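Long-range contacts in major capsid protein (Faustovirus, PDB 5J7O), which probably forms the outer capsid shell of this large DNA virus, as a trimer of double jelly-roll subunits: residues 151-156 against 344-349; 178-183 against 221-226; 227-232 against 282-287; 368-373 against 507-512. All coordinates share one frame; numbering follows the deposited sequence.

Interaction 1: residues 151-156 against 344-349; sequences TLYTQS and TTVETL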
loop_
_atom_site.group_PDB
_atom_site.type_symbol
_atom_site.label_atom_id
_atom_site.label_comp_id
_atom_site.label_asym_id
_atom_site.label_seq_id
_atom_site.Cartn_x
_atom_site.Cartn_y
_atom_site.Cartn_z
ATOM N N THR B 151 -11.094 -47.633 0.133
ATOM C CA THR B 151 -11.180 -46.195 -0.091
ATOM C C THR B 151 -12.646 -45.796 -0.201
ATOM O O THR B 151 -13.348 -46.246 -1.111
ATOM C CB THR B 151 -10.415 -45.789 -1.351
ATOM O OG1 THR B 151 -9.050 -46.212 -1.237
ATOM C CG2 THR B 151 -10.453 -44.280 -1.529
ATOM N N LEU B 152 -13.098 -44.949 0.721
ATOM C CA LEU B 152 -14.501 -44.570 0.838
ATOM C C LEU B 152 -14.655 -43.093 0.498
ATOM O O LEU B 152 -14.032 -42.237 1.136
ATOM C CB LEU B 152 -15.021 -44.853 2.247
ATOM C CG LEU B 152 -16.527 -44.708 2.472
ATOM C CD1 LEU B 152 -17.277 -45.874 1.846
ATOM C CD2 LEU B 152 -16.839 -44.592 3.956
ATOM N N TYR B 153 -15.490 -42.799 -0.496
ATOM C CA TYR B 153 -15.758 -41.439 -0.940
ATOM C C TYR B 153 -17.139 -41.016 -0.458
ATOM O O TYR B 153 -18.131 -41.698 -0.733
ATOM C CB TYR B 153 -15.686 -41.330 -2.466
ATOM C CG TYR B 153 -14.427 -41.897 -3.087
ATOM C CD1 TYR B 153 -14.327 -43.248 -3.389
ATOM C CD2 TYR B 153 -13.348 -41.076 -3.388
ATOM C CE1 TYR B 153 -13.183 -43.771 -3.963
ATOM C CE2 TYR B 153 -12.200 -41.589 -3.965
ATOM C CZ TYR B 153 -12.124 -42.936 -4.251
ATOM O OH TYR B 153 -10.982 -43.451 -4.823
ATOM N N THR B 154 -17.204 -39.889 0.247
ATOM C CA THR B 154 -18.468 -39.349 0.730
ATOM C C THR B 154 -18.546 -37.872 0.382
ATOM O O THR B 154 -17.593 -37.122 0.616
ATOM C CB THR B 154 -18.623 -39.539 2.244
ATOM O OG1 THR B 154 -18.350 -40.902 2.590
ATOM C CG2 THR B 154 -20.040 -39.186 2.681
ATOM N N GLN B 155 -19.681 -37.459 -0.179
ATOM C CA GLN B 155 -19.945 -36.061 -0.484
ATOM C C GLN B 155 -21.307 -35.673 0.071
ATOM O O GLN B 155 -22.266 -36.447 -0.018
ATOM C CB GLN B 155 -19.889 -35.791 -1.993
ATOM C CG GLN B 155 -18.488 -35.854 -2.579
ATOM C CD GLN B 155 -18.458 -35.529 -4.060
ATOM O OE1 GLN B 155 -18.972 -36.284 -4.884
ATOM N NE2 GLN B 155 -17.856 -34.395 -4.404
ATOM N N SER B 156 -21.385 -34.477 0.647
ATOM C CA SER B 156 -22.620 -33.987 1.238
ATOM C C SER B 156 -22.613 -32.464 1.198
ATOM O O SER B 156 -21.662 -31.838 0.720
ATOM C CB SER B 156 -22.790 -34.507 2.671
ATOM O OG SER B 156 -21.706 -34.109 3.492
ATOM N N THR B 344 -16.411 -32.656 0.541
ATOM C CA THR B 344 -15.793 -33.769 -0.174
ATOM C C THR B 344 -14.851 -34.483 0.787
ATOM O O THR B 344 -13.830 -33.919 1.196
ATOM C CB THR B 344 -15.046 -33.282 -1.413
ATOM O OG1 THR B 344 -15.985 -32.793 -2.379
ATOM C CG2 THR B 344 -14.234 -34.415 -2.028
ATOM N N THR B 345 -15.190 -35.720 1.144
ATOM C CA THR B 345 -14.424 -36.496 2.110
ATOM C C THR B 345 -13.977 -37.811 1.492
ATOM O O THR B 345 -14.788 -38.539 0.907
ATOM C CB THR B 345 -15.241 -36.769 3.375
ATOM O OG1 THR B 345 -16.525 -37.289 3.015
ATOM C CG2 THR B 345 -15.421 -35.498 4.170
ATOM N N VAL B 346 -12.687 -38.111 1.626
ATOM C CA VAL B 346 -12.123 -39.404 1.261
ATOM C C VAL B 346 -11.543 -40.034 2.517
ATOM O O VAL B 346 -10.748 -39.401 3.223
ATOM C CB VAL B 346 -11.045 -39.277 0.169
ATOM C CG1 VAL B 346 -10.387 -40.628 -0.081
ATOM C CG2 VAL B 346 -11.645 -38.732 -1.115
ATOM N N GLU B 347 -11.950 -41.267 2.802
ATOM C CA GLU B 347 -11.422 -42.033 3.921
ATOM C C GLU B 347 -10.781 -43.304 3.387
ATOM O O GLU B 347 -11.370 -43.998 2.552
ATOM C CB GLU B 347 -12.519 -42.380 4.930
ATOM C CG GLU B 347 -13.150 -41.177 5.603
ATOM C CD GLU B 347 -14.421 -41.532 6.349
ATOM O OE1 GLU B 347 -14.379 -41.644 7.592
ATOM O OE2 GLU B 347 -15.462 -41.710 5.683
ATOM N N THR B 348 -9.576 -43.600 3.861
ATOM C CA THR B 348 -8.869 -44.823 3.512
ATOM C C THR B 348 -8.725 -45.684 4.758
ATOM O O THR B 348 -8.308 -45.191 5.813
ATOM C CB THR B 348 -7.494 -44.520 2.913
ATOM O OG1 THR B 348 -6.711 -43.778 3.855
ATOM C CG2 THR B 348 -7.636 -43.714 1.629
ATOM N N LEU B 349 -9.078 -46.960 4.638
ATOM C CA LEU B 349 -8.987 -47.919 5.734
ATOM C C LEU B 349 -8.007 -49.013 5.334
ATOM O O LEU B 349 -8.282 -49.792 4.414
ATOM C CB LEU B 349 -10.355 -48.512 6.073
ATOM C CG LEU B 349 -11.348 -47.653 6.864
ATOM C CD1 LEU B 349 -12.026 -46.620 5.976
ATOM C CD2 LEU B 349 -12.379 -48.537 7.550
HETATM O O HOH W 1 -15.858 -41.336 2.872
#
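Thr151 to Gln155 and Thr344 to Thr348 run side by side as neighbouring antiparallel strands of a mixed beta-sheet, their directions 162° apart. Leu152 with Glu347 and Thr154 with Thr345 are hydrogen-bonded pairs, alternating with the non-hydrogen-bonded pairs of the ladder. Leu152 N reaches Glu347 O at 2.7 Å, and Thr154 N reaches Thr345 O at 2.8 Å. Thr345 adds a side-chain rung. Its OG1 lies between the backbone N and the carbonyl carbon (chi1 50°), facing the partner strand, and donates to Thr154 O at 2.6 Å from above the carbonyl plane. Thr345 N approaches that oxygen nearly along the C=O axis, so one residue grips it with two donors.

On this face Leu152 and Glu347 lie side by side, CD2 of the leucine 3.6 Å from OE2 of the glutamate. A water donates to Glu347 OE2 at 2.9 Å and more weakly to Leu152 O, while Glu347 OE1 is held by the hydroxyl of Tyr367. The sheet belongs to a part of this double jelly-roll protein far from the chain's centre; strand 138-142 flanks the pair beyond 151-156 and strand 364-375 beyond 344-349.

Branched and aromatic residues, well suited to strands, fill the other face. Tyr153 CD2 packs on Val346 CG2 at 3.7 Å, the two side chains pointing the same way, and Thr151 CG2 meets Val346 CG1 at 3.9 Å. Gln155 is long enough to bring NE2 to Thr344 OG1, 3.2 Å away and close to the amide plane. Pro250 of the second subunit packs on Val346 here.

Interaction 2: residues 178-183 against 221-226; sequences CEYPGL and GWKRLI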
loop_
_atom_site.group_PDB
_atom_site.type_symbol
_atom_site.label_atom_id
_atom_site.label_comp_id
_atom_site.label_asym_id
_atom_site.label_seq_id
_atom_site.Cartn_x
_atom_site.Cartn_y
_atom_site.Cartn_z
ATOM N N CYS B 178 -20.452 -6.367 -8.947
ATOM C CA CYS B 178 -19.232 -6.450 -9.730
ATOM C C CYS B 178 -18.212 -5.445 -9.201
ATOM O O CYS B 178 -18.549 -4.493 -8.492
ATOM C CB CYS B 178 -19.523 -6.188 -11.202
ATOM S SG CYS B 178 -19.945 -4.474 -11.582
ATOM N N GLU B 179 -16.944 -5.689 -9.515
ATOM C CA GLU B 179 -15.902 -4.763 -9.096
ATOM C C GLU B 179 -16.066 -3.437 -9.823
ATOM O O GLU B 179 -16.381 -3.397 -11.017
ATOM C CB GLU B 179 -14.518 -5.352 -9.353
ATOM C CG GLU B 179 -14.122 -6.420 -8.348
ATOM C CD GLU B 179 -12.652 -6.770 -8.414
ATOM O OE1 GLU B 179 -12.074 -6.701 -9.518
ATOM O OE2 GLU B 179 -12.073 -7.105 -7.359
ATOM N N TYR B 180 -15.871 -2.352 -9.081
ATOM C CA TYR B 180 -16.058 -0.996 -9.580
ATOM C C TYR B 180 -17.440 -0.812 -10.214
ATOM O O TYR B 180 -17.550 -0.492 -11.401
ATOM C CB TYR B 180 -14.953 -0.633 -10.562
ATOM C CG TYR B 180 -13.585 -0.796 -9.944
ATOM C CD1 TYR B 180 -13.097 0.146 -9.051
ATOM C CD2 TYR B 180 -12.794 -1.902 -10.228
ATOM C CE1 TYR B 180 -11.855 0.005 -8.470
ATOM C CE2 TYR B 180 -11.548 -2.052 -9.650
ATOM C CZ TYR B 180 -11.083 -1.095 -8.772
ATOM O OH TYR B 180 -9.845 -1.234 -8.191
ATOM N N PRO B 181 -18.518 -0.999 -9.440
ATOM C CA PRO B 181 -19.861 -0.899 -10.033
ATOM C C PRO B 181 -20.156 0.472 -10.605
ATOM O O PRO B 181 -20.844 0.578 -11.626
ATOM C CB PRO B 181 -20.795 -1.236 -8.858
ATOM C CG PRO B 181 -19.914 -1.811 -7.784
ATOM C CD PRO B 181 -18.569 -1.202 -7.984
ATOM N N GLY B 182 -19.643 1.529 -9.976
ATOM C CA GLY B 182 -19.889 2.864 -10.488
ATOM C C GLY B 182 -19.257 3.097 -11.843
ATOM O O GLY B 182 -19.700 3.960 -12.601
ATOM N N LEU B 183 -18.221 2.324 -12.173
ATOM C CA LEU B 183 -17.588 2.484 -13.475
ATOM C C LEU B 183 -18.344 1.731 -14.561
ATOM O O LEU B 183 -18.463 2.225 -15.686
ATOM C CB LEU B 183 -16.133 2.022 -13.416
ATOM C CG LEU B 183 -15.223 2.818 -12.483
ATOM C CD1 LEU B 183 -13.777 2.395 -12.659
ATOM C CD2 LEU B 183 -15.382 4.312 -12.723
ATOM N N GLY B 221 -10.670 7.273 -1.339
ATOM C CA GLY B 221 -11.854 8.048 -1.667
ATOM C C GLY B 221 -12.423 7.694 -3.026
ATOM O O GLY B 221 -13.643 7.653 -3.207
ATOM N N TRP B 222 -11.548 7.427 -3.999
ATOM C CA TRP B 222 -11.999 7.036 -5.331
ATOM C C TRP B 222 -12.811 5.747 -5.282
ATOM O O TRP B 222 -13.889 5.654 -5.880
ATOM C CB TRP B 222 -10.791 6.887 -6.258
ATOM C CG TRP B 222 -11.088 6.289 -7.604
ATOM C CD1 TRP B 222 -10.760 5.036 -8.032
ATOM C CD2 TRP B 222 -11.753 6.926 -8.703
ATOM N NE1 TRP B 222 -11.184 4.850 -9.325
ATOM C CE2 TRP B 222 -11.799 5.995 -9.759
ATOM C CE3 TRP B 222 -12.320 8.189 -8.894
ATOM C CZ2 TRP B 222 -12.387 6.288 -10.987
ATOM C CZ3 TRP B 222 -12.903 8.478 -10.114
ATOM C CH2 TRP B 222 -12.931 7.533 -11.145
ATOM N N LYS B 223 -12.310 4.740 -4.560
ATOM C CA LYS B 223 -13.034 3.477 -4.447
ATOM C C LYS B 223 -14.388 3.670 -3.777
ATOM O O LYS B 223 -15.381 3.047 -4.175
ATOM C CB LYS B 223 -12.197 2.457 -3.677
ATOM C CG LYS B 223 -11.029 1.889 -4.466
ATOM C CD LYS B 223 -10.299 0.817 -3.673
ATOM C CE LYS B 223 -9.280 0.092 -4.537
ATOM N NZ LYS B 223 -8.532 -0.941 -3.767
ATOM N N ARG B 224 -14.455 4.533 -2.761
ATOM C CA ARG B 224 -15.725 4.767 -2.082
ATOM C C ARG B 224 -16.707 5.519 -2.971
ATOM O O ARG B 224 -17.923 5.340 -2.836
ATOM C CB ARG B 224 -15.495 5.530 -0.777
ATOM C CG ARG B 224 -14.652 4.780 0.243
ATOM C CD ARG B 224 -14.993 5.205 1.662
ATOM N NE ARG B 224 -14.239 4.446 2.658
ATOM C CZ ARG B 224 -13.395 4.985 3.531
ATOM N NH1 ARG B 224 -13.199 6.296 3.547
ATOM N NH2 ARG B 224 -12.754 4.213 4.398
ATOM N N LEU B 225 -16.208 6.357 -3.882
ATOM C CA LEU B 225 -17.097 7.086 -4.782
ATOM C C LEU B 225 -17.809 6.145 -5.745
ATOM O O LEU B 225 -18.992 6.335 -6.049
ATOM C CB LEU B 225 -16.311 8.142 -5.558
ATOM C CG LEU B 225 -15.831 9.373 -4.789
ATOM C CD1 LEU B 225 -14.954 10.245 -5.677
ATOM C CD2 LEU B 225 -17.012 10.163 -4.256
ATOM N N ILE B 226 -17.109 5.119 -6.232
ATOM C CA ILE B 226 -17.641 4.234 -7.260
ATOM C C ILE B 226 -18.097 2.895 -6.689
ATOM O O ILE B 226 -18.359 1.960 -7.451
ATOM C CB ILE B 226 -16.619 4.029 -8.388
ATOM C CG1 ILE B 226 -15.313 3.466 -7.822
ATOM C CG2 ILE B 226 -16.365 5.340 -9.116
ATOM C CD1 ILE B 226 -14.184 3.431 -8.822
#
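Ile226 fills the space between Tyr180 and Leu183, its CD1 reaching both. That methyl touches Tyr180 CD1 at 3.5 Å, at the edge of the ring and near its plane, and lies 3.9 Å from Leu183 CG. CG1 of Ile226 sits between its own backbone N and carbonyl carbon (chi1 57°). CD1, one bond farther out, also lies over one face of the Trp222 ring, offset toward the rim. Leu183 CD2 meets Trp222 CZ2 at 4.0 Å, the two side chains crossing at about a right angle. The methylene CE of Lys223 passes 3.9 Å from Tyr180 OH.

The backbones meet through one bond, Gly182 N to Ile226 O at 2.9 Å, with the donor tilted 25° from the carbonyl plane. Without a side chain, Gly182 allows its CA to lie 4.2 Å from that of Ile226; the ring carbon CD of Pro181 comes 3.2 Å from Ile226 O. Farther out, Tyr180 N is held by Gln228 and its ring meets His469 edge-to-face. Trp222 NE1 bonds Asn210, and its ring meets Trp551 of the second subunit.

Tyr180 occupies the N-cap position of helix 181-185, and Ile226 follows helix 216-225 as the first residue to leave helical torsions. The contact is thus a junction of one helix's start with another's finish: a first-turn N-H finds its acceptor at the C-terminal end of the neighbouring helix.

Interaction 3: residues 227-232 against 282-287; sequences GQEVPV and GAQTPK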
loop_
_atom_site.group_PDB
_atom_site.type_symbol
_atom_site.label_atom_id
_atom_site.label_comp_id
_atom_site.label_asym_id
_atom_site.label_seq_id
_atom_site.Cartn_x
_atom_site.Cartn_y
_atom_site.Cartn_z
ATOM N N GLY B 227 -18.190 2.778 -5.367
ATOM C CA GLY B 227 -18.776 1.598 -4.761
ATOM C C GLY B 227 -17.888 0.379 -4.678
ATOM O O GLY B 227 -18.403 -0.737 -4.561
ATOM N N GLN B 228 -16.571 0.549 -4.740
ATOM C CA GLN B 228 -15.641 -0.557 -4.549
ATOM C C GLN B 228 -15.292 -0.667 -3.071
ATOM O O GLN B 228 -14.984 0.338 -2.424
ATOM C CB GLN B 228 -14.377 -0.355 -5.386
ATOM C CG GLN B 228 -13.286 -1.393 -5.144
ATOM C CD GLN B 228 -13.628 -2.758 -5.713
ATOM O OE1 GLN B 228 -14.579 -2.906 -6.482
ATOM N NE2 GLN B 228 -12.847 -3.765 -5.337
ATOM N N GLU B 229 -15.349 -1.886 -2.540
ATOM C CA GLU B 229 -15.046 -2.098 -1.132
ATOM C C GLU B 229 -13.589 -1.754 -0.845
ATOM O O GLU B 229 -12.716 -1.856 -1.711
ATOM C CB GLU B 229 -15.342 -3.544 -0.732
ATOM C CG GLU B 229 -14.495 -4.581 -1.453
ATOM C CD GLU B 229 -14.972 -5.998 -1.203
ATOM O OE1 GLU B 229 -16.003 -6.169 -0.517
ATOM O OE2 GLU B 229 -14.319 -6.942 -1.693
ATOM N N VAL B 230 -13.334 -1.333 0.384
ATOM C CA VAL B 230 -12.012 -0.896 0.830
ATOM C C VAL B 230 -11.490 -1.921 1.827
ATOM O O VAL B 230 -12.239 -2.335 2.720
ATOM C CB VAL B 230 -12.059 0.506 1.466
ATOM C CG1 VAL B 230 -10.675 0.936 1.932
ATOM C CG2 VAL B 230 -12.633 1.514 0.482
ATOM N N PRO B 231 -10.237 -2.362 1.711
ATOM C CA PRO B 231 -9.697 -3.305 2.696
ATOM C C PRO B 231 -9.688 -2.701 4.091
ATOM O O PRO B 231 -9.576 -1.486 4.268
ATOM C CB PRO B 231 -8.272 -3.570 2.195
ATOM C CG PRO B 231 -8.295 -3.203 0.748
ATOM C CD PRO B 231 -9.276 -2.078 0.629
ATOM N N VAL B 232 -9.817 -3.570 5.091
ATOM C CA VAL B 232 -9.775 -3.173 6.493
ATOM C C VAL B 232 -8.717 -4.018 7.187
ATOM O O VAL B 232 -8.795 -5.253 7.173
ATOM C CB VAL B 232 -11.139 -3.327 7.185
ATOM C CG1 VAL B 232 -11.025 -2.973 8.658
ATOM C CG2 VAL B 232 -12.180 -2.448 6.504
ATOM N N GLY B 282 -17.685 -5.438 1.851
ATOM C CA GLY B 282 -18.488 -4.428 1.199
ATOM C C GLY B 282 -19.310 -4.937 0.033
ATOM O O GLY B 282 -19.826 -6.058 0.065
ATOM N N ALA B 283 -19.424 -4.116 -1.014
ATOM C CA ALA B 283 -20.330 -4.424 -2.114
ATOM C C ALA B 283 -19.884 -5.643 -2.913
ATOM O O ALA B 283 -20.723 -6.323 -3.516
ATOM C CB ALA B 283 -20.466 -3.213 -3.035
ATOM N N GLN B 284 -18.585 -5.940 -2.936
ATOM C CA GLN B 284 -18.087 -7.071 -3.710
ATOM C C GLN B 284 -18.072 -8.376 -2.927
ATOM O O GLN B 284 -17.960 -9.446 -3.537
ATOM C CB GLN B 284 -16.677 -6.780 -4.236
ATOM C CG GLN B 284 -16.641 -5.844 -5.436
ATOM C CD GLN B 284 -16.954 -4.404 -5.075
ATOM O OE1 GLN B 284 -16.517 -3.903 -4.039
ATOM N NE2 GLN B 284 -17.717 -3.733 -5.929
ATOM N N THR B 285 -18.182 -8.319 -1.605
ATOM C CA THR B 285 -18.205 -9.533 -0.797
ATOM C C THR B 285 -19.618 -10.110 -0.768
ATOM O O THR B 285 -20.569 -9.384 -0.461
ATOM C CB THR B 285 -17.723 -9.242 0.624
ATOM O OG1 THR B 285 -16.327 -8.918 0.600
ATOM C CG2 THR B 285 -17.939 -10.448 1.524
ATOM N N PRO B 286 -19.793 -11.393 -1.084
ATOM C CA PRO B 286 -21.147 -11.966 -1.137
ATOM C C PRO B 286 -21.813 -11.951 0.231
ATOM O O PRO B 286 -21.222 -12.357 1.234
ATOM C CB PRO B 286 -20.906 -13.398 -1.632
ATOM C CG PRO B 286 -19.544 -13.375 -2.256
ATOM C CD PRO B 286 -18.762 -12.369 -1.474
ATOM N N LYS B 287 -23.059 -11.482 0.263
ATOM C CA LYS B 287 -23.817 -11.367 1.501
ATOM C C LYS B 287 -25.244 -11.840 1.274
ATOM O O LYS B 287 -25.760 -11.792 0.154
ATOM C CB LYS B 287 -23.838 -9.924 2.024
ATOM C CG LYS B 287 -22.472 -9.336 2.317
ATOM C CD LYS B 287 -22.593 -7.909 2.824
ATOM C CE LYS B 287 -21.233 -7.322 3.154
ATOM N NZ LYS B 287 -21.347 -5.961 3.747
#
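Glu229 and Gln284 are brought together by an extended chain and a bent one. In Glu229 CG lies between the backbone N and the carbonyl carbon (chi1 63°), and the chain then runs out extended to the opposite loop; Gln284 kinks at chi2 (73°), which places CD beside the backbone of 227-229. Both segments are irregular loops, and 282-285 forms a type I beta-turn closed by Thr285 N to Gly282 O. The loops thus join mainly through polar side chains gripping backbone.

Glu229 OE1 takes two donors on its two sides. Thr285 OG1 comes to the syn side at 3.0 Å, and Gly282 N to the anti side at the same distance, both somewhat out of the carboxylate plane. A carboxylate suits this place because one oxygen can hold both ends of the turn while the other, OE2, forms a salt bridge with Arg274 of the third subunit. Gly282, without a side chain, leaves room for Glu229 CB.

The Gln284 amide works as a two-sided clamp. Its OE1 accepts from Glu229 N at 2.8 Å, and its NE2 makes a weak bond, 3.4 Å long, to Gly227 O and a further bond to Cys178 O. Its plane stands almost perpendicular to the Glu229 carboxylate. The amide of Gln228 lies nearly parallel to it instead, 22° apart in plane, with Gln228 OE1 3.1 Å from Gln284 CD and bonded to Tyr180 N. The carbonyl oxygen of Gly227 also touches Ala283, whose CB sits 3.6 Å from Gly227 O.

Interaction 4: residues 368-373 against 507-512; sequences NRYTTY and ASQVMQ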
loop_
_atom_site.group_PDB
_atom_site.type_symbol
_atom_site.label_atom_id
_atom_site.label_comp_id
_atom_site.label_asym_id
_atom_site.label_seq_id
_atom_site.Cartn_x
_atom_site.Cartn_y
_atom_site.Cartn_z
ATOM N N ASN B 368 -7.113 -42.720 7.386
ATOM C CA ASN B 368 -6.859 -41.368 6.911
ATOM C C ASN B 368 -8.165 -40.753 6.436
ATOM O O ASN B 368 -8.989 -41.432 5.819
ATOM C CB ASN B 368 -5.833 -41.346 5.769
ATOM C CG ASN B 368 -4.434 -41.692 6.234
ATOM O OD1 ASN B 368 -4.124 -42.853 6.504
ATOM N ND2 ASN B 368 -3.573 -40.684 6.318
ATOM N N ARG B 369 -8.351 -39.468 6.729
ATOM C CA ARG B 369 -9.495 -38.713 6.239
ATOM C C ARG B 369 -9.001 -37.448 5.555
ATOM O O ARG B 369 -8.130 -36.750 6.081
ATOM C CB ARG B 369 -10.467 -38.358 7.371
ATOM C CG ARG B 369 -11.595 -37.433 6.932
ATOM C CD ARG B 369 -12.637 -37.250 8.019
ATOM N NE ARG B 369 -13.605 -36.217 7.663
ATOM C CZ ARG B 369 -14.736 -35.992 8.324
ATOM N NH1 ARG B 369 -15.050 -36.735 9.378
ATOM N NH2 ARG B 369 -15.556 -35.028 7.929
ATOM N N TYR B 370 -9.556 -37.163 4.379
ATOM C CA TYR B 370 -9.236 -35.961 3.619
ATOM C C TYR B 370 -10.542 -35.241 3.327
ATOM O O TYR B 370 -11.444 -35.821 2.717
ATOM C CB TYR B 370 -8.505 -36.305 2.317
ATOM C CG TYR B 370 -7.279 -37.178 2.490
ATOM C CD1 TYR B 370 -6.008 -36.621 2.540
ATOM C CD2 TYR B 370 -7.392 -38.561 2.587
ATOM C CE1 TYR B 370 -4.884 -37.415 2.691
ATOM C CE2 TYR B 370 -6.275 -39.361 2.739
ATOM C CZ TYR B 370 -5.024 -38.783 2.790
ATOM O OH TYR B 370 -3.911 -39.578 2.940
ATOM N N THR B 371 -10.649 -33.984 3.759
ATOM C CA THR B 371 -11.907 -33.248 3.693
ATOM C C THR B 371 -11.680 -31.868 3.095
ATOM O O THR B 371 -10.890 -31.081 3.627
ATOM C CB THR B 371 -12.542 -33.122 5.080
ATOM O OG1 THR B 371 -12.807 -34.427 5.607
ATOM C CG2 THR B 371 -13.843 -32.333 5.001
ATOM N N THR B 372 -12.384 -31.576 2.002
ATOM C CA THR B 372 -12.403 -30.257 1.389
ATOM C C THR B 372 -13.834 -29.734 1.352
ATOM O O THR B 372 -14.799 -30.496 1.462
ATOM C CB THR B 372 -11.829 -30.281 -0.036
ATOM O OG1 THR B 372 -12.767 -30.899 -0.924
ATOM C CG2 THR B 372 -10.515 -31.045 -0.076
ATOM N N TYR B 373 -13.963 -28.418 1.190
ATOM C CA TYR B 373 -15.260 -27.762 1.117
ATOM C C TYR B 373 -15.298 -26.841 -0.092
ATOM O O TYR B 373 -14.338 -26.114 -0.360
ATOM C CB TYR B 373 -15.559 -26.963 2.391
ATOM C CG TYR B 373 -15.440 -27.771 3.662
ATOM C CD1 TYR B 373 -16.496 -28.552 4.114
ATOM C CD2 TYR B 373 -14.271 -27.752 4.410
ATOM C CE1 TYR B 373 -16.390 -29.293 5.275
ATOM C CE2 TYR B 373 -14.157 -28.488 5.573
ATOM C CZ TYR B 373 -15.217 -29.256 6.000
ATOM O OH TYR B 373 -15.106 -29.989 7.158
ATOM N N ALA B 507 -5.014 -40.061 10.874
ATOM C CA ALA B 507 -4.547 -38.783 10.359
ATOM C C ALA B 507 -5.657 -38.142 9.544
ATOM O O ALA B 507 -6.460 -38.833 8.912
ATOM C CB ALA B 507 -3.285 -38.945 9.505
ATOM N N SER B 508 -5.697 -36.810 9.561
ATOM C CA SER B 508 -6.708 -36.075 8.820
ATOM C C SER B 508 -6.108 -34.816 8.212
ATOM O O SER B 508 -5.276 -34.148 8.833
ATOM C CB SER B 508 -7.902 -35.702 9.712
ATOM O OG SER B 508 -7.520 -34.799 10.735
ATOM N N GLN B 509 -6.529 -34.514 6.985
ATOM C CA GLN B 509 -6.279 -33.235 6.334
ATOM C C GLN B 509 -7.626 -32.587 6.058
ATOM O O GLN B 509 -8.437 -33.138 5.308
ATOM C CB GLN B 509 -5.508 -33.403 5.023
ATOM C CG GLN B 509 -4.104 -33.943 5.153
ATOM C CD GLN B 509 -3.355 -33.895 3.834
ATOM O OE1 GLN B 509 -3.927 -34.150 2.773
ATOM N NE2 GLN B 509 -2.074 -33.553 3.892
ATOM N N VAL B 510 -7.867 -31.428 6.662
ATOM C CA VAL B 510 -9.108 -30.688 6.471
ATOM C C VAL B 510 -8.768 -29.324 5.891
ATOM O O VAL B 510 -7.879 -28.631 6.402
ATOM C CB VAL B 510 -9.895 -30.543 7.785
ATOM C CG1 VAL B 510 -11.170 -29.744 7.551
ATOM C CG2 VAL B 510 -10.221 -31.909 8.363
ATOM N N MET B 511 -9.465 -28.946 4.822
ATOM C CA MET B 511 -9.306 -27.611 4.261
ATOM C C MET B 511 -9.739 -26.565 5.280
ATOM O O MET B 511 -10.906 -26.522 5.680
ATOM C CB MET B 511 -10.125 -27.472 2.979
ATOM C CG MET B 511 -10.093 -26.068 2.392
ATOM S SD MET B 511 -11.503 -25.695 1.330
ATOM C CE MET B 511 -11.181 -26.771 -0.061
ATOM N N GLN B 512 -8.791 -25.732 5.710
ATOM C CA GLN B 512 -9.121 -24.667 6.648
ATOM C C GLN B 512 -9.639 -23.432 5.923
ATOM O O GLN B 512 -10.586 -22.788 6.387
ATOM C CB GLN B 512 -7.897 -24.318 7.493
ATOM C CG GLN B 512 -8.188 -23.380 8.654
ATOM C CD GLN B 512 -6.937 -22.987 9.415
ATOM O OE1 GLN B 512 -5.886 -22.743 8.822
ATOM N NE2 GLN B 512 -7.044 -22.926 10.737
#
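Tyr370 and Gln509 meet with ring and amide planes perpendicular: Gln509 OE1 lies in the plane of the ring at its edge, 3.2 Å from Tyr370 CD1, where the electropositive ring hydrogens suit an oxygen. The extended glutamine is long enough to be held at both ends of its amide, NE2 by Gln484 and OE1 by Gly248 N of the second subunit. On the same face Asn368 ND2 packs on the small Ala507 CB at 3.6 Å.

The other face carries Arg369, Thr371, Ser508 and Val510. Arg369 NE donates to Thr371 OG1 of its own strand at 2.8 Å, in the guanidinium plane, with a nearly straight angle of 169°; the arginine side chain also packs on Thr345. Beneath these side chains 368-373 and 507-512 are parallel strands, 3° apart, the one parallel pairing in an otherwise antiparallel seven-stranded sheet. Arg369 N to Ala507 O and Gln509 N to Arg369 O begin the parallel ladder, and Thr371 N to Gln509 O and Met511 N to Thr371 O (2.8 Å) continue it.

Farther along, Tyr373 turns its ring edge to Val510, CE2 lying 3.8 Å from CG1. Met511, flexible and thin, bends at chi3 (-69°), which puts CE 3.6 Å from Thr372 CB, and its SD weakly accepts Tyr373 N at 3.7 Å. The hydroxyl of Thr372 bonds Gly264 O of the second subunit.

In the fold
Interactions 1 and 4 belong to one sheet: strands 341-351 and 364-375 are adjacent in it, and the centres of the two contacts lie about 10 Å apart. Val346 O to Tyr370 N, 2.8 Å, probably continues the hydrogen bonding from one contact to the other. Interactions 2 and 3 form a second cluster nearer the chain's centre, their centres also 10 Å apart, where Lys223 O and Gln228 N, 2.8 Å apart, lie across the point where helix 216-225 gives way to the following loop. Both are nested along the chain within the loop closed by interaction 1, yet interactions 1 and 2 remain 44 Å apart between centres. All four reach the second subunit, and interactions 3 and 4 reach the third as well.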